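Folylpolyglutamate synthase/dihydrofolate synthase (Thermotoga maritima, PDB 1O5Z) probably adds L-glutamate to dihydropteroate and to tetrahydrofolyl polyglutamates, using ATP and magnesium, in the making of folate cofactors. Local coordinates at residues Ser43-Pro48 and Val136-Phe141; Met69-Leu74 and Ser83-His88; Ser90-Arg95 and Pro130-Val135. All coordinates share one frame; numbering follows the deposited sequence.

In the fold
From the N terminus, the chain leaves helix 36-44 and enters the eight-stranded sheet of the Mur ligase middle domain. Interaction 1 joins the end of that helix to helix 132-146 and closes a loop of 87 residues. Interactions 2 and 3 both lie within this loop and follow one another without crossing. Interaction 2 is a short closure between helix 63-77 and strand 81-84. Interaction 3 then ties the turn before strand 96-98 to the start of helix 132-146, the helix that interaction 1 also uses. Segments 83-88 and 90-95 touch each other. Segment 136-141 touches both: Thr137 OG1 bonds Tyr84 OH, and Val136 packs on Phe92.

Interaction 1. Residues Ser43-Pro48 and Val136-Phe141; sequences SKLGNP and VTAMAF
The carbonyl O of Phe141 is hydrogen-bonded to the hydroxyl of Tyr52, and the ring of Pro48 lies beside the same atom. Pro48 CB is 3.5 Å from Phe141 O, a van der Waals contact. Pro48 CG approaches Phe141 CB at 4.2 Å, and the two side chains cross at about a right angle. Only the root of the phenylalanine faces the proline. With CG anti to its own carbonyl carbon (chi1 -78°), the Phe141 ring is carried away from Pro48.

A second apolar touch lies one turn earlier on helix 132-146. Leu45 CD1 meets Ala138 CB at 4.2 Å. Leu42 of helix 36-44 packs on Pro48, Ala138 and Phe141, and Leu41 joins it on Ala138.

A Schellman motif ends helix 36-44. Gly46 takes a positive phi of 89°, and Gly46 N donates to Ser43 O at 3.1 Å. The chain then turns so that Leu45 and Pro48 both point at helix 132-146. This helix thus has helix 36-44 and its closing turn against one flank. Around them, Leu45 and Met139 both rest on Met115 of helix 105-122, while Thr137 OG1 is hydrogen-bonded to Tyr84 OH of strand 81-84 and Ala140 packs on the same tyrosine.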
# COMPACT_ATOMS: atom_id res chain seq x y z
N SER A 43 -1.83 -24.82 -7.78
CA SER A 43 -1.65 -26.02 -8.54
C SER A 43 -2.95 -26.51 -9.15
O SER A 43 -2.98 -26.92 -10.27
CB SER A 43 -1.14 -27.13 -7.65
OG SER A 43 -0.91 -28.29 -8.40
N LYS A 44 -4.02 -26.49 -8.37
CA LYS A 44 -5.32 -26.93 -8.82
C LYS A 44 -5.89 -25.94 -9.85
O LYS A 44 -6.72 -26.33 -10.64
CB LYS A 44 -6.26 -27.10 -7.61
CG LYS A 44 -5.86 -28.24 -6.66
CD LYS A 44 -7.09 -28.95 -6.07
CE LYS A 44 -6.78 -30.31 -5.48
NZ LYS A 44 -6.94 -31.53 -6.40
N LEU A 45 -5.42 -24.69 -9.85
CA LEU A 45 -5.82 -23.70 -10.85
C LEU A 45 -4.91 -23.67 -12.07
O LEU A 45 -5.06 -22.82 -12.93
CB LEU A 45 -5.85 -22.28 -10.22
CG LEU A 45 -6.86 -22.12 -9.07
CD1 LEU A 45 -6.64 -20.81 -8.33
CD2 LEU A 45 -8.32 -22.24 -9.52
N GLY A 46 -3.95 -24.59 -12.15
CA GLY A 46 -3.03 -24.65 -13.30
C GLY A 46 -1.77 -23.80 -13.16
O GLY A 46 -1.10 -23.52 -14.14
N ASN A 47 -1.43 -23.42 -11.93
CA ASN A 47 -0.24 -22.66 -11.67
C ASN A 47 -0.22 -21.39 -12.53
O ASN A 47 0.73 -21.15 -13.29
CB ASN A 47 1.03 -23.53 -11.87
CG ASN A 47 1.16 -24.64 -10.83
OD1 ASN A 47 1.01 -24.41 -9.66
ND2 ASN A 47 1.43 -25.82 -11.27
N PRO A 48 -1.26 -20.57 -12.39
CA PRO A 48 -1.39 -19.36 -13.19
C PRO A 48 -0.28 -18.35 -12.91
O PRO A 48 0.07 -17.54 -13.78
CB PRO A 48 -2.76 -18.82 -12.76
CG PRO A 48 -2.99 -19.41 -11.34
CD PRO A 48 -2.38 -20.74 -11.44
N VAL A 136 -7.42 -14.45 -2.18
CA VAL A 136 -7.35 -13.22 -2.95
C VAL A 136 -6.09 -13.23 -3.83
O VAL A 136 -6.10 -12.81 -5.00
CB VAL A 136 -7.37 -11.98 -2.03
CG1 VAL A 136 -7.23 -10.69 -2.87
CG2 VAL A 136 -8.61 -11.97 -1.25
N THR A 137 -5.00 -13.70 -3.27
CA THR A 137 -3.75 -13.77 -4.02
C THR A 137 -3.89 -14.68 -5.21
O THR A 137 -3.42 -14.37 -6.28
CB THR A 137 -2.60 -14.23 -3.09
OG1 THR A 137 -2.45 -13.30 -2.02
CG2 THR A 137 -1.28 -14.22 -3.84
N ALA A 138 -4.51 -15.83 -5.00
CA ALA A 138 -4.71 -16.78 -6.08
C ALA A 138 -5.65 -16.19 -7.14
O ALA A 138 -5.50 -16.45 -8.36
CB ALA A 138 -5.24 -18.09 -5.51
N MET A 139 -6.66 -15.45 -6.66
CA MET A 139 -7.53 -14.71 -7.55
C MET A 139 -6.74 -13.76 -8.44
O MET A 139 -6.94 -13.71 -9.62
CB MET A 139 -8.50 -13.89 -6.77
CG MET A 139 -9.64 -14.67 -6.13
SD MET A 139 -10.86 -13.53 -5.32
CE MET A 139 -10.88 -12.16 -6.54
N ALA A 140 -5.83 -12.98 -7.85
CA ALA A 140 -5.00 -12.10 -8.63
C ALA A 140 -4.19 -12.88 -9.63
O ALA A 140 -4.18 -12.55 -10.79
CB ALA A 140 -4.12 -11.31 -7.74
N PHE A 141 -3.51 -13.93 -9.18
CA PHE A 141 -2.67 -14.73 -10.08
C PHE A 141 -3.45 -15.29 -11.25
O PHE A 141 -2.98 -15.30 -12.38
CB PHE A 141 -2.02 -15.89 -9.36
CG PHE A 141 -0.83 -15.52 -8.54
CD1 PHE A 141 -0.69 -16.01 -7.25
CD2 PHE A 141 0.21 -14.75 -9.07
CE1 PHE A 141 0.43 -15.68 -6.44
CE2 PHE A 141 1.33 -14.45 -8.29
CZ PHE A 141 1.44 -14.93 -6.97

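Interaction 2. Residues Met69-Leu74 and Ser83-His88; sequences MVSNIL and SYYSPH
Ser71 meets Ser83 and Tyr85 through its hydroxyl end, and the contact is small and buried. The van der Waals part is simple. Ser71 OG lies 3.3 Å from Ser83 CB, and the two CB atoms, of Ser71 and Ser83, are 4.0 Å apart. Small side chains on both sides let the helix come near the strand, with 6.5 Å between Ser71 CA and Ser83 CA.

The pair belongs to a beta-alpha-beta unit. Strand 53-58, helix 63-77 and strand 81-84 follow in order, and the two strands are parallel with strand 151-155 between them. This fits the P-loop NTPase-like core of the Mur ligase middle domain.

The polar approach across the contact is that of Ser71 OG to Tyr85 OH, at 3.4 Å. The firm bonds of these side chains go to outside groups: Ser83 OG and Tyr85 OH to Glu100 OE2, and Tyr85 OH also to Asn68 ND2. Arg97, outside both segments, makes a cation-pi contact with the Tyr85 ring. Ser71 OG has its main bond to Ala67 O, one turn back in its helix; chi1 of -49° sets this hydroxyl beside the backbone N of Ser71.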
# COMPACT_ATOMS: atom_id res chain seq x y z
N MET A 69 4.78 2.46 -8.13
CA MET A 69 5.72 3.15 -9.00
C MET A 69 6.27 2.23 -10.12
O MET A 69 6.33 2.59 -11.31
CB MET A 69 6.86 3.67 -8.15
CG MET A 69 6.47 4.84 -7.26
SD MET A 69 7.86 5.29 -6.17
CE MET A 69 7.15 6.52 -5.10
N VAL A 70 6.64 1.02 -9.72
CA VAL A 70 7.09 0.03 -10.66
C VAL A 70 6.00 -0.29 -11.68
O VAL A 70 6.28 -0.30 -12.87
CB VAL A 70 7.62 -1.23 -9.94
CG1 VAL A 70 7.88 -2.31 -10.90
CG2 VAL A 70 8.93 -0.90 -9.26
N SER A 71 4.77 -0.54 -11.23
CA SER A 71 3.68 -0.85 -12.17
C SER A 71 3.46 0.30 -13.08
O SER A 71 3.27 0.10 -14.21
CB SER A 71 2.33 -1.13 -11.50
OG SER A 71 2.53 -2.06 -10.45
N ASN A 72 3.34 1.49 -12.52
CA ASN A 72 3.06 2.67 -13.30
C ASN A 72 4.07 2.94 -14.38
O ASN A 72 3.69 3.29 -15.49
CB ASN A 72 2.84 3.88 -12.39
CG ASN A 72 1.38 4.01 -12.05
OD1 ASN A 72 0.56 4.16 -12.97
ND2 ASN A 72 1.02 3.86 -10.78
N ILE A 73 5.34 2.69 -14.09
CA ILE A 73 6.38 2.92 -15.09
C ILE A 73 6.27 1.90 -16.25
O ILE A 73 6.39 2.25 -17.43
CB ILE A 73 7.76 2.85 -14.44
CG1 ILE A 73 7.97 4.06 -13.53
CG2 ILE A 73 8.87 2.80 -15.53
CD1 ILE A 73 9.22 3.93 -12.65
N LEU A 74 6.04 0.63 -15.89
CA LEU A 74 5.90 -0.41 -16.89
C LEU A 74 4.64 -0.26 -17.69
O LEU A 74 4.65 -0.51 -18.89
CB LEU A 74 5.88 -1.76 -16.21
CG LEU A 74 7.17 -2.22 -15.53
CD1 LEU A 74 6.85 -3.40 -14.63
CD2 LEU A 74 8.22 -2.62 -16.55
N SER A 83 -1.01 -5.93 -11.30
CA SER A 83 -0.42 -5.46 -10.07
C SER A 83 -1.35 -5.86 -8.92
O SER A 83 -2.57 -5.87 -9.04
CB SER A 83 -0.14 -3.94 -10.11
OG SER A 83 -1.29 -3.19 -10.42
N TYR A 84 -0.69 -6.24 -7.83
CA TYR A 84 -1.32 -6.89 -6.68
C TYR A 84 -0.97 -6.15 -5.39
O TYR A 84 0.19 -6.06 -5.07
CB TYR A 84 -0.92 -8.36 -6.59
CG TYR A 84 -1.65 -9.05 -5.51
CD1 TYR A 84 -3.03 -9.03 -5.48
CD2 TYR A 84 -0.99 -9.68 -4.49
CE1 TYR A 84 -3.73 -9.65 -4.45
CE2 TYR A 84 -1.67 -10.29 -3.46
CZ TYR A 84 -3.04 -10.28 -3.44
OH TYR A 84 -3.70 -10.89 -2.39
N TYR A 85 -2.00 -5.61 -4.72
CA TYR A 85 -1.80 -4.87 -3.49
C TYR A 85 -2.62 -5.43 -2.35
O TYR A 85 -3.54 -6.20 -2.56
CB TYR A 85 -2.16 -3.40 -3.68
CG TYR A 85 -1.48 -2.73 -4.87
CD1 TYR A 85 -1.99 -2.89 -6.15
CD2 TYR A 85 -0.36 -1.93 -4.70
CE1 TYR A 85 -1.39 -2.23 -7.23
CE2 TYR A 85 0.25 -1.30 -5.79
CZ TYR A 85 -0.27 -1.45 -7.04
OH TYR A 85 0.33 -0.84 -8.10
N SER A 86 -2.25 -5.01 -1.16
CA SER A 86 -2.98 -5.28 0.09
C SER A 86 -2.56 -4.23 1.10
O SER A 86 -1.42 -3.80 1.08
CB SER A 86 -2.67 -6.65 0.69
OG SER A 86 -1.25 -6.85 0.81
N PRO A 87 -3.47 -3.80 1.96
CA PRO A 87 -4.85 -4.24 1.95
C PRO A 87 -5.59 -3.32 0.96
O PRO A 87 -5.06 -3.06 -0.10
CB PRO A 87 -5.26 -4.08 3.41
CG PRO A 87 -4.40 -2.86 3.86
CD PRO A 87 -3.21 -2.80 3.00
N HIS A 88 -6.78 -2.81 1.26
CA HIS A 88 -7.32 -1.77 0.42
C HIS A 88 -7.80 -0.72 1.33
O HIS A 88 -7.97 -0.96 2.52
CB HIS A 88 -8.46 -2.29 -0.48
CG HIS A 88 -9.66 -2.81 0.27
ND1 HIS A 88 -9.89 -4.16 0.47
CD2 HIS A 88 -10.71 -2.16 0.83
CE1 HIS A 88 -11.04 -4.32 1.11
NE2 HIS A 88 -11.55 -3.12 1.35

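Interaction 3. Residues Ser90-Arg95 and Pro130-Val135; sequences STFRER and PSFFEV
Phe92 and Phe132 both hold CG opposite the backbone N, with chi1 of 172° and 170°, and this turns the two rings toward each other between the segments. Arg95 sends an extended chain, straight from CG to NE, to the same ring of Phe132. The contact joins a 3-10 turn, 92-95, to the N terminus of helix 132-146 in the Mur ligase middle domain.

Phe132 carries the contact. Its CZ atom lies 4.0 Å above the plane of the Arg95 guanidinium, over the centre. Arg95 NH2 is 3.7 Å from Phe132 CE2, near the plane of the phenyl ring. The two planes are 86° apart. The ring edge therefore points at the guanidinium face, and this is not a cation-pi stack. Arg95 NE is hydrogen-bonded to His88 ND1, which helps to fix the group. The Phe132 ring also meets Phe92: CE1 of Phe92 is 4.2 Å from CZ of Phe132, which lies at the edge of the Phe92 ring.

Local bonds shape both segments. Glu94 OE2 accepts from Ser90 N at 2.8 Å and from Thr91 N at 3.1 Å, both on the same face of the carboxylate. Glu94 OE1 binds Leu89 N, so this buried group holds three successive backbone amides. Thr91 OG1 accepts from Arg93 N in an ST turn.

Ser131 and Glu134 make a capping box at the helix start. Ser131 OG accepts from Glu134 N at 3.2 Å. Glu134 OE1, which also forms a salt bridge with Arg37, accepts in return from Ser131 N at 2.9 Å, from above the carboxylate plane.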
# COMPACT_ATOMS: atom_id res chain seq x y z
N SER A 90 -10.56 1.85 0.10
CA SER A 90 -11.96 2.18 -0.17
C SER A 90 -12.71 1.02 -0.81
O SER A 90 -13.84 0.75 -0.44
CB SER A 90 -12.06 3.40 -1.07
OG SER A 90 -11.47 4.52 -0.49
N THR A 91 -12.08 0.33 -1.76
CA THR A 91 -12.71 -0.81 -2.36
C THR A 91 -11.75 -1.94 -2.49
O THR A 91 -10.60 -1.76 -2.79
CB THR A 91 -13.32 -0.50 -3.74
OG1 THR A 91 -13.74 -1.74 -4.32
CG2 THR A 91 -12.27 0.04 -4.71
N PHE A 92 -12.27 -3.13 -2.25
CA PHE A 92 -11.55 -4.37 -2.43
C PHE A 92 -10.84 -4.44 -3.78
O PHE A 92 -9.78 -5.04 -3.89
CB PHE A 92 -12.54 -5.51 -2.27
CG PHE A 92 -11.99 -6.83 -2.62
CD1 PHE A 92 -11.41 -7.64 -1.63
CD2 PHE A 92 -12.02 -7.26 -3.93
CE1 PHE A 92 -10.88 -8.91 -1.95
CE2 PHE A 92 -11.51 -8.50 -4.28
CZ PHE A 92 -10.94 -9.34 -3.28
N ARG A 93 -11.42 -3.82 -4.79
CA ARG A 93 -10.88 -3.90 -6.13
C ARG A 93 -9.52 -3.16 -6.38
O ARG A 93 -8.82 -3.42 -7.40
CB ARG A 93 -11.99 -3.51 -7.11
CG ARG A 93 -13.17 -4.48 -7.02
CD ARG A 93 -14.50 -3.84 -7.36
NE ARG A 93 -14.19 -3.02 -8.51
CZ ARG A 93 -14.24 -1.72 -8.59
NH1 ARG A 93 -14.80 -1.00 -7.65
NH2 ARG A 93 -13.79 -1.18 -9.70
N GLU A 94 -9.13 -2.28 -5.45
CA GLU A 94 -7.75 -1.75 -5.42
C GLU A 94 -6.65 -2.83 -5.39
O GLU A 94 -5.48 -2.58 -5.77
CB GLU A 94 -7.56 -0.90 -4.14
CG GLU A 94 -8.32 0.40 -4.10
CD GLU A 94 -8.41 0.98 -2.70
OE1 GLU A 94 -7.49 0.74 -1.88
OE2 GLU A 94 -9.41 1.67 -2.41
N ARG A 95 -7.00 -4.01 -4.90
CA ARG A 95 -6.03 -5.06 -4.64
C ARG A 95 -5.52 -5.69 -5.91
O ARG A 95 -4.45 -6.21 -5.92
CB ARG A 95 -6.62 -6.17 -3.74
CG ARG A 95 -6.94 -5.75 -2.33
CD ARG A 95 -7.79 -6.70 -1.60
NE ARG A 95 -8.07 -6.21 -0.26
CZ ARG A 95 -7.40 -6.57 0.84
NH1 ARG A 95 -7.76 -6.04 2.01
NH2 ARG A 95 -6.40 -7.47 0.80
N PRO A 130 -7.83 -22.52 2.17
CA PRO A 130 -7.00 -21.33 2.04
C PRO A 130 -7.55 -20.15 2.86
O PRO A 130 -8.74 -20.04 3.06
CB PRO A 130 -7.00 -21.08 0.54
CG PRO A 130 -8.25 -21.58 0.07
CD PRO A 130 -8.59 -22.75 0.92
N SER A 131 -6.67 -19.30 3.35
CA SER A 131 -7.05 -18.13 4.14
C SER A 131 -7.61 -17.07 3.21
O SER A 131 -7.53 -17.20 1.99
CB SER A 131 -5.82 -17.56 4.88
OG SER A 131 -4.86 -17.04 3.96
N PHE A 132 -8.15 -16.00 3.76
CA PHE A 132 -8.57 -14.86 2.96
C PHE A 132 -7.51 -14.44 1.96
O PHE A 132 -7.75 -14.32 0.73
CB PHE A 132 -8.87 -13.68 3.90
CG PHE A 132 -9.07 -12.39 3.20
CD1 PHE A 132 -10.26 -12.15 2.50
CD2 PHE A 132 -8.06 -11.40 3.18
CE1 PHE A 132 -10.44 -10.94 1.82
CE2 PHE A 132 -8.25 -10.22 2.50
CZ PHE A 132 -9.44 -9.99 1.82
N PHE A 133 -6.34 -14.16 2.49
CA PHE A 133 -5.24 -13.62 1.66
C PHE A 133 -4.76 -14.62 0.63
O PHE A 133 -4.40 -14.29 -0.48
CB PHE A 133 -4.07 -13.17 2.55
CG PHE A 133 -3.04 -12.37 1.78
CD1 PHE A 133 -3.36 -11.13 1.25
CD2 PHE A 133 -1.78 -12.90 1.53
CE1 PHE A 133 -2.42 -10.42 0.52
CE2 PHE A 133 -0.86 -12.20 0.77
CZ PHE A 133 -1.17 -10.97 0.27
N GLU A 134 -4.75 -15.88 1.00
CA GLU A 134 -4.43 -16.92 0.06
C GLU A 134 -5.40 -16.91 -1.09
O GLU A 134 -5.00 -16.96 -2.25
CB GLU A 134 -4.40 -18.27 0.76
CG GLU A 134 -3.14 -18.33 1.64
CD GLU A 134 -3.08 -19.51 2.57
OE1 GLU A 134 -4.08 -20.29 2.68
OE2 GLU A 134 -2.02 -19.60 3.22
N VAL A 135 -6.69 -16.83 -0.78
CA VAL A 135 -7.69 -16.86 -1.85
C VAL A 135 -7.55 -15.63 -2.78
O VAL A 135 -7.54 -15.74 -3.99
CB VAL A 135 -9.10 -16.94 -1.28
CG1 VAL A 135 -10.13 -16.80 -2.42
CG2 VAL A 135 -9.28 -18.25 -0.62